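Local coordinates for 27kDa outer membrane protein (Silicibacter pomeroyi, PDB 3GYK) that probably acts as a thiol-disulfide oxidoreductase through its DsbA-like thioredoxin domain, the part of the longer protein described here, at residues E85-H88 with W89-G93; I130-S133 with M134-Q138; D166-D169 with R170-A174. All coordinates share one frame; numbering follows the deposited sequence. Where two conformers were deposited one is given.

Interaction 1. Residues E85-H88 with W89-G93; sequences EAFH and WALMG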
loop_
_atom_site.group_PDB
_atom_site.type_symbol
_atom_site.label_atom_id
_atom_site.label_comp_id
_atom_site.label_asym_id
_atom_site.label_seq_id
_atom_site.Cartn_x
_atom_site.Cartn_y
_atom_site.Cartn_z
ATOM N N GLU A 85 -3.347 -7.053 5.876
ATOM C CA GLU A 85 -2.683 -7.694 4.744
ATOM C C GLU A 85 -3.642 -8.571 3.921
ATOM O O GLU A 85 -3.671 -8.464 2.686
ATOM C CB GLU A 85 -1.446 -8.508 5.190
ATOM C CG GLU A 85 -0.695 -9.091 3.999
ATOM C CD GLU A 85 0.614 -9.796 4.350
ATOM O OE1 GLU A 85 1.124 -9.613 5.494
ATOM O OE2 GLU A 85 1.120 -10.540 3.471
ATOM N N ALA A 86 -4.413 -9.429 4.596
ATOM C CA ALA A 86 -5.317 -10.333 3.884
ATOM C C ALA A 86 -6.345 -9.517 3.102
ATOM O O ALA A 86 -6.682 -9.844 1.949
ATOM C CB ALA A 86 -6.017 -11.255 4.862
ATOM N N PHE A 87 -6.823 -8.437 3.717
ATOM C CA PHE A 87 -7.838 -7.589 3.074
ATOM C C PHE A 87 -7.259 -6.844 1.862
ATOM O O PHE A 87 -7.890 -6.793 0.787
ATOM C CB PHE A 87 -8.414 -6.620 4.120
ATOM C CG PHE A 87 -9.694 -5.905 3.700
ATOM C CD1 PHE A 87 -10.590 -6.461 2.777
ATOM C CD2 PHE A 87 -10.010 -4.669 4.286
ATOM C CE1 PHE A 87 -11.778 -5.784 2.439
ATOM C CE2 PHE A 87 -11.181 -3.984 3.953
ATOM C CZ PHE A 87 -12.077 -4.550 3.029
ATOM N N HIS A 88 -6.046 -6.318 2.010
ATOM C CA HIS A 88 -5.343 -5.661 0.917
ATOM C C HIS A 88 -5.191 -6.568 -0.300
ATOM O O HIS A 88 -5.522 -6.157 -1.415
ATOM C CB HIS A 88 -3.958 -5.154 1.360
ATOM C CG HIS A 88 -3.126 -4.669 0.226
ATOM N ND1 HIS A 88 -3.224 -3.388 -0.260
ATOM C CD2 HIS A 88 -2.217 -5.303 -0.556
ATOM C CE1 HIS A 88 -2.403 -3.240 -1.284
ATOM N NE2 HIS A 88 -1.784 -4.392 -1.490
ATOM N N TRP A 89 -4.682 -7.789 -0.093
ATOM C CA TRP A 89 -4.494 -8.719 -1.197
ATOM C C TRP A 89 -5.838 -9.068 -1.841
ATOM O O TRP A 89 -5.918 -9.201 -3.067
ATOM C CB TRP A 89 -3.780 -10.025 -0.766
ATOM C CG TRP A 89 -2.345 -9.853 -0.245
ATOM C CD1 TRP A 89 -1.822 -10.412 0.904
ATOM C CD2 TRP A 89 -1.281 -9.077 -0.828
ATOM N NE1 TRP A 89 -0.496 -10.032 1.057
ATOM C CE2 TRP A 89 -0.143 -9.217 0.012
ATOM C CE3 TRP A 89 -1.163 -8.298 -1.996
ATOM C CZ2 TRP A 89 1.089 -8.592 -0.271
ATOM C CZ3 TRP A 89 0.073 -7.669 -2.277
ATOM C CH2 TRP A 89 1.178 -7.829 -1.415
ATOM N N ALA A 90 -6.881 -9.199 -1.023
ATOM C CA ALA A 90 -8.195 -9.631 -1.539
ATOM C C ALA A 90 -8.858 -8.526 -2.373
ATOM O O ALA A 90 -9.477 -8.800 -3.423
ATOM C CB ALA A 90 -9.108 -10.086 -0.403
ATOM N N LEU A 91 -8.740 -7.286 -1.894
ATOM C CA LEU A 91 -9.211 -6.111 -2.631
ATOM C C LEU A 91 -8.450 -5.938 -3.920
ATOM O O LEU A 91 -9.038 -5.781 -4.974
ATOM C CB LEU A 91 -9.064 -4.836 -1.796
ATOM C CG LEU A 91 -10.007 -4.694 -0.598
ATOM C CD1 LEU A 91 -9.576 -3.558 0.315
ATOM C CD2 LEU A 91 -11.444 -4.486 -1.100
HETATM N N MSE A 92 -7.128 -5.945 -3.827
HETATM C CA MSE A 92 -6.295 -5.716 -4.998
HETATM C C MSE A 92 -6.435 -6.837 -6.043
HETATM O O MSE A 92 -6.231 -6.602 -7.249
HETATM C CB MSE A 92 -4.844 -5.442 -4.539
HETATM C CG MSE A 92 -3.982 -4.751 -5.519
HETATM SE SE MSE A 92 -4.673 -3.013 -6.111
HETATM C CE MSE A 92 -4.031 -1.819 -4.734
ATOM N N GLY A 93 -6.869 -8.031 -5.607
ATOM C CA GLY A 93 -7.083 -9.155 -6.514
ATOM C C GLY A 93 -8.526 -9.391 -6.933
ATOM O O GLY A 93 -8.851 -10.394 -7.595
#
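In Glu85, CG stands anti to the backbone N (chi1 -176°) with the chain extended beyond it, which carries the carboxylate forward along the helix, while CG of Trp89, beside its own backbone N (chi1 -63°), turns the indole back to meet it. The carboxylate thus arrives at the pyrrole edge of the indole, and Trp89 NE1 donates to Glu85 OE2 over 2.9 Å in a nearly straight bond (168°). The acceptor lies in the indole plane and offers its anti lone pair. The methylene carbon Glu85 CG is packed against the same nitrogen, 3.1 Å from Trp89 NE1.

The six-membered ring of Trp89 receives the edge of His88 in a T-shaped pair, with His88 CD2 3.5 Å from Trp89 CE3. On another side of the helix, Leu91 lays its CD1 methyl over the centre of the Phe87 ring, 3.7 Å from the centroid, a CH-pi contact. Met92, a selenomethionine, runs alongside His88, and its CE comes 4.1 Å from His88 CE1. Backbone bonds from Trp89 N through Met92 N to the carbonyls four residues earlier fix this spacing, and helix 84-92 ends as Gly93 leaves helical geometry.

Phe87 faces helix 100-109, while Trp89 and Met92 lean on helix 35-50, whose start carries the CxxC pattern of thioredoxin-type oxidoreductases. Buried His88 ND1 and Tyr32 OH are hydrogen-bonded, and the contact with Trp89, together with the rings of Phe30, Tyr32 and Tyr58, probably limits rotation of the imidazole. The nearly straight bond and the T-shaped contact probably fix the rotation of the indole.

Interaction 2. Residues I130-S133 with M134-Q138; sequences IAQS and MALAQ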
loop_
_atom_site.group_PDB
_atom_site.type_symbol
_atom_site.label_atom_id
_atom_site.label_comp_id
_atom_site.label_asym_id
_atom_site.label_seq_id
_atom_site.Cartn_x
_atom_site.Cartn_y
_atom_site.Cartn_z
ATOM N N ILE A 130 -4.344 8.989 5.007
ATOM C CA ILE A 130 -4.609 9.357 3.607
ATOM C C ILE A 130 -4.100 10.760 3.305
ATOM O O ILE A 130 -3.521 10.993 2.233
ATOM C CB ILE A 130 -6.116 9.190 3.281
ATOM C CG1 ILE A 130 -6.509 7.705 3.350
ATOM C CG2 ILE A 130 -6.425 9.752 1.884
ATOM C CD1 ILE A 130 -8.054 7.446 3.434
ATOM N N ALA A 131 -4.283 11.695 4.234
ATOM C CA ALA A 131 -3.785 13.051 4.039
ATOM C C ALA A 131 -2.265 13.070 3.900
ATOM O O ALA A 131 -1.716 13.833 3.088
ATOM C CB ALA A 131 -4.206 13.957 5.197
ATOM N N GLN A 132 -1.589 12.245 4.718
ATOM C CA GLN A 132 -0.119 12.177 4.619
ATOM C C GLN A 132 0.318 11.505 3.321
ATOM O O GLN A 132 1.350 11.886 2.756
ATOM C CB GLN A 132 0.464 11.462 5.862
ATOM C CG GLN A 132 1.982 11.238 5.854
ATOM C CD GLN A 132 2.809 12.506 5.859
ATOM O OE1 GLN A 132 2.300 13.628 5.739
ATOM N NE2 GLN A 132 4.135 12.336 6.059
ATOM N N SER A 133 -0.432 10.507 2.840
ATOM C CA SER A 133 -0.093 9.921 1.531
ATOM C C SER A 133 -0.145 10.991 0.444
ATOM O O SER A 133 0.768 11.066 -0.394
ATOM C CB SER A 133 -1.003 8.770 1.165
ATOM O OG SER A 133 -0.868 7.675 2.064
HETATM N N MSE A 134 -1.191 11.825 0.463
HETATM C CA MSE A 134 -1.281 12.935 -0.516
HETATM C C MSE A 134 -0.063 13.862 -0.408
HETATM O O MSE A 134 0.486 14.286 -1.422
HETATM C CB MSE A 134 -2.581 13.744 -0.354
HETATM C CG MSE A 134 -3.764 12.805 -0.463
HETATM SE SE MSE A 134 -5.484 13.557 0.014
HETATM C CE MSE A 134 -6.473 12.099 -0.897
ATOM N N ALA A 135 0.325 14.210 0.820
ATOM C CA ALA A 135 1.431 15.127 1.022
ATOM C C ALA A 135 2.743 14.497 0.547
ATOM O O ALA A 135 3.535 15.158 -0.138
ATOM C CB ALA A 135 1.535 15.583 2.499
ATOM N N LEU A 136 2.961 13.231 0.887
ATOM C CA LEU A 136 4.221 12.570 0.484
ATOM C C LEU A 136 4.272 12.450 -1.049
ATOM O O LEU A 136 5.332 12.669 -1.653
ATOM C CB LEU A 136 4.356 11.179 1.118
ATOM C CG LEU A 136 4.683 11.209 2.630
ATOM C CD1 LEU A 136 4.489 9.822 3.196
ATOM C CD2 LEU A 136 6.115 11.708 2.910
ATOM N N ALA A 137 3.132 12.101 -1.651
ATOM C CA ALA A 137 3.089 11.981 -3.118
ATOM C C ALA A 137 3.486 13.311 -3.753
ATOM O O ALA A 137 4.293 13.325 -4.698
ATOM C CB ALA A 137 1.700 11.519 -3.619
ATOM N N GLN A 138 2.990 14.432 -3.213
ATOM C CA GLN A 138 3.313 15.726 -3.805
ATOM C C GLN A 138 4.802 16.010 -3.638
ATOM O O GLN A 138 5.453 16.496 -4.569
ATOM C CB GLN A 138 2.464 16.872 -3.237
ATOM C CG GLN A 138 2.877 18.265 -3.783
ATOM C CD GLN A 138 1.777 19.294 -3.737
ATOM O OE1 GLN A 138 0.615 18.983 -3.963
ATOM N NE2 GLN A 138 2.141 20.542 -3.459
#
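Leu136 crosses the side chain of Gln132 at an angle, one helical turn further along helix 124-140. Leu136 belongs to the packed side of the helix with Ile130, Ser133 and Ala137, all buried, whereas Gln132 lies at its border. Gln132 is bent at chi2 (64°), which folds its amide back over the leucine: NE2 lies 3.7 Å from Leu136 CG, and the aliphatic Gln132 CG sits 3.9 Å from Leu136 CD1. Leu136 N donates to Gln132 O at 2.8 Å, so backbone and side chains close together here. The OG of Ser133 is held by Glu60 O and Arg59 NE of strand 54-60, while its carbonyl O accepts from Ala137 N over 2.9 Å.

The outer side is looser. Ala131 and Ala135 offer little more than methyl groups and the backbone bond from Ala135 N to Ala131 O, at 3.1 Å. Met134, an exposed selenomethionine, bridges the two sides: its extended chain lies beside Ile130, pointing the same way, and its terminal CE touches Ile130 CG2 at 3.6 Å. This apolar contact joins the exposed methionine to a buried isoleucine.

The helix lies against the central sheet of the thioredoxin fold. Leu136 and Ala137 reach Phe29 of strand 24-30, Gln132 and Leu136 border Arg59 of strand 54-60, Met134 and Ala137 meet Trp61 in the loop beyond, and Ile130 packs against Arg73 and Leu76 of helix 66-77.

Interaction 3. Residues D166-D169 with R170-A174; sequences DAVD and RARKA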
loop_
_atom_site.group_PDB
_atom_site.type_symbol
_atom_site.label_atom_id
_atom_site.label_comp_id
_atom_site.label_asym_id
_atom_site.label_seq_id
_atom_site.Cartn_x
_atom_site.Cartn_y
_atom_site.Cartn_z
ATOM N N ASP A 166 15.953 -5.587 -9.258
ATOM C CA ASP A 166 17.142 -4.848 -9.671
ATOM C C ASP A 166 17.327 -3.594 -8.811
ATOM O O ASP A 166 18.449 -3.283 -8.407
ATOM C CB ASP A 166 17.084 -4.472 -11.150
ATOM C CG ASP A 166 18.297 -3.678 -11.589
ATOM O OD1 ASP A 166 19.421 -4.187 -11.437
ATOM O OD2 ASP A 166 18.130 -2.544 -12.075
ATOM N N ALA A 167 16.229 -2.888 -8.533
ATOM C CA ALA A 167 16.286 -1.659 -7.732
ATOM C C ALA A 167 16.729 -1.987 -6.306
ATOM O O ALA A 167 17.557 -1.276 -5.708
ATOM C CB ALA A 167 14.935 -0.929 -7.751
ATOM N N VAL A 168 16.192 -3.088 -5.778
ATOM C CA VAL A 168 16.570 -3.546 -4.447
ATOM C C VAL A 168 18.063 -3.902 -4.432
ATOM O O VAL A 168 18.810 -3.486 -3.523
ATOM C CB VAL A 168 15.714 -4.760 -4.015
ATOM C CG1 VAL A 168 16.341 -5.495 -2.810
ATOM C CG2 VAL A 168 14.304 -4.295 -3.690
ATOM N N ASP A 169 18.505 -4.688 -5.419
ATOM C CA ASP A 169 19.918 -5.105 -5.459
ATOM C C ASP A 169 20.853 -3.891 -5.548
ATOM O O ASP A 169 21.915 -3.854 -4.914
ATOM C CB ASP A 169 20.195 -6.064 -6.635
ATOM C CG ASP A 169 19.469 -7.413 -6.491
ATOM O OD1 ASP A 169 18.991 -7.763 -5.381
ATOM O OD2 ASP A 169 19.377 -8.125 -7.512
ATOM N N ARG A 170 20.456 -2.908 -6.349
ATOM C CA ARG A 170 21.274 -1.684 -6.527
ATOM C C ARG A 170 21.387 -0.900 -5.222
ATOM O O ARG A 170 22.453 -0.382 -4.891
ATOM C CB ARG A 170 20.686 -0.789 -7.630
ATOM C CG ARG A 170 21.145 -1.213 -8.992
ATOM C CD ARG A 170 20.433 -0.472 -10.133
ATOM N NE ARG A 170 20.575 -1.264 -11.355
ATOM C CZ ARG A 170 21.673 -1.290 -12.114
ATOM N NH1 ARG A 170 22.735 -0.546 -11.800
ATOM N NH2 ARG A 170 21.711 -2.059 -13.199
ATOM N N ALA A 171 20.279 -0.838 -4.488
ATOM C CA ALA A 171 20.239 -0.159 -3.201
ATOM C C ALA A 171 21.206 -0.807 -2.230
ATOM O O ALA A 171 21.926 -0.118 -1.500
ATOM C CB ALA A 171 18.786 -0.145 -2.629
ATOM N N ARG A 172 21.261 -2.138 -2.249
ATOM C CA ARG A 172 22.178 -2.850 -1.357
ATOM C C ARG A 172 23.615 -2.598 -1.752
ATOM O O ARG A 172 24.470 -2.413 -0.886
ATOM C CB ARG A 172 21.894 -4.350 -1.350
ATOM C CG ARG A 172 20.571 -4.658 -0.729
ATOM C CD ARG A 172 20.427 -6.134 -0.399
ATOM N NE ARG A 172 19.132 -6.366 0.237
ATOM C CZ ARG A 172 18.188 -7.169 -0.253
ATOM N NH1 ARG A 172 18.416 -7.881 -1.357
ATOM N NH2 ARG A 172 17.045 -7.313 0.402
ATOM N N LYS A 173 23.879 -2.590 -3.054
ATOM C CA LYS A 173 25.235 -2.315 -3.539
ATOM C C LYS A 173 25.695 -0.920 -3.115
ATOM O O LYS A 173 26.857 -0.731 -2.762
ATOM C CB LYS A 173 25.311 -2.466 -5.058
ATOM C CG LYS A 173 25.877 -3.799 -5.527
ATOM C CD LYS A 173 24.780 -4.804 -5.844
ATOM C CE LYS A 173 25.308 -6.014 -6.618
ATOM N NZ LYS A 173 24.187 -6.857 -7.147
ATOM N N ALA A 174 24.769 0.035 -3.128
ATOM C CA ALA A 174 25.069 1.441 -2.840
ATOM C C ALA A 174 25.162 1.779 -1.355
ATOM O O ALA A 174 25.683 2.833 -0.997
ATOM C CB ALA A 174 24.046 2.348 -3.512
HETATM O O HOH W 1 20.707 -8.078 -3.309
HETATM O O HOH W 2 22.905 -6.478 -3.933
#
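Asp166 and Arg170, on the C-terminal helix of the thioredoxin fold, helix 161-174, form an i to i+4 salt bridge in one of the two modelled positions of Asp166. In that conformer Arg170 NE donates to Asp166 OD2 over 2.9 Å, the oxygen lying in the guanidinium plane.

Arg172 is satisfied mainly by loops beside the strands: NE forms a salt bridge with Asp23 OD1, NH1 another with Asp51 OD2, and NH2 makes a weak bond to Asn53 O. With CG beside the backbone N (chi1 -67°) and extended to NE, its chain runs alongside Val168, whose CG1 lies off-centre over one guanidinium face, 3.5 Å from Arg172 NH1. The Val168 side chain also packs on strands 24-30, 54-60 and 147-150. A leucine in place of Arg172 would probably leave the carboxylates of Asp23 and Asp51 without their charged mate and break the water link to Asp169.

Asp169 OD1 takes a hydrogen bond from Gln165 NE2 and another, 2.7 Å long, from a water. Asp169 O accepts from Lys173 N and from a second water, which Lys173 NZ reaches only weakly. The first water closes the bridge between the two charges, lying in the guanidinium plane 3.0 Å from Arg172 NH1.

How the interactions relate
Followed from the N terminus, the three contacts come in series, none nesting in or crossing another. Each spans about two turns of one helix, 84-92, 124-140 or 161-174, so none closes a loop. Interaction 1 ties its helix to helices 35-50 and 100-109, beside the probable redox motif. Interaction 2 lies on the opposite side of the chain's centre, about 21 Å away between centres, where its helix meets the sheet and helix 66-77. Interaction 3 fastens the last helix to the sheet. Interactions 2 and 3 share strands 24-30 and 54-60 as neighbours, although their own atoms stay about 18 Å apart at the nearest.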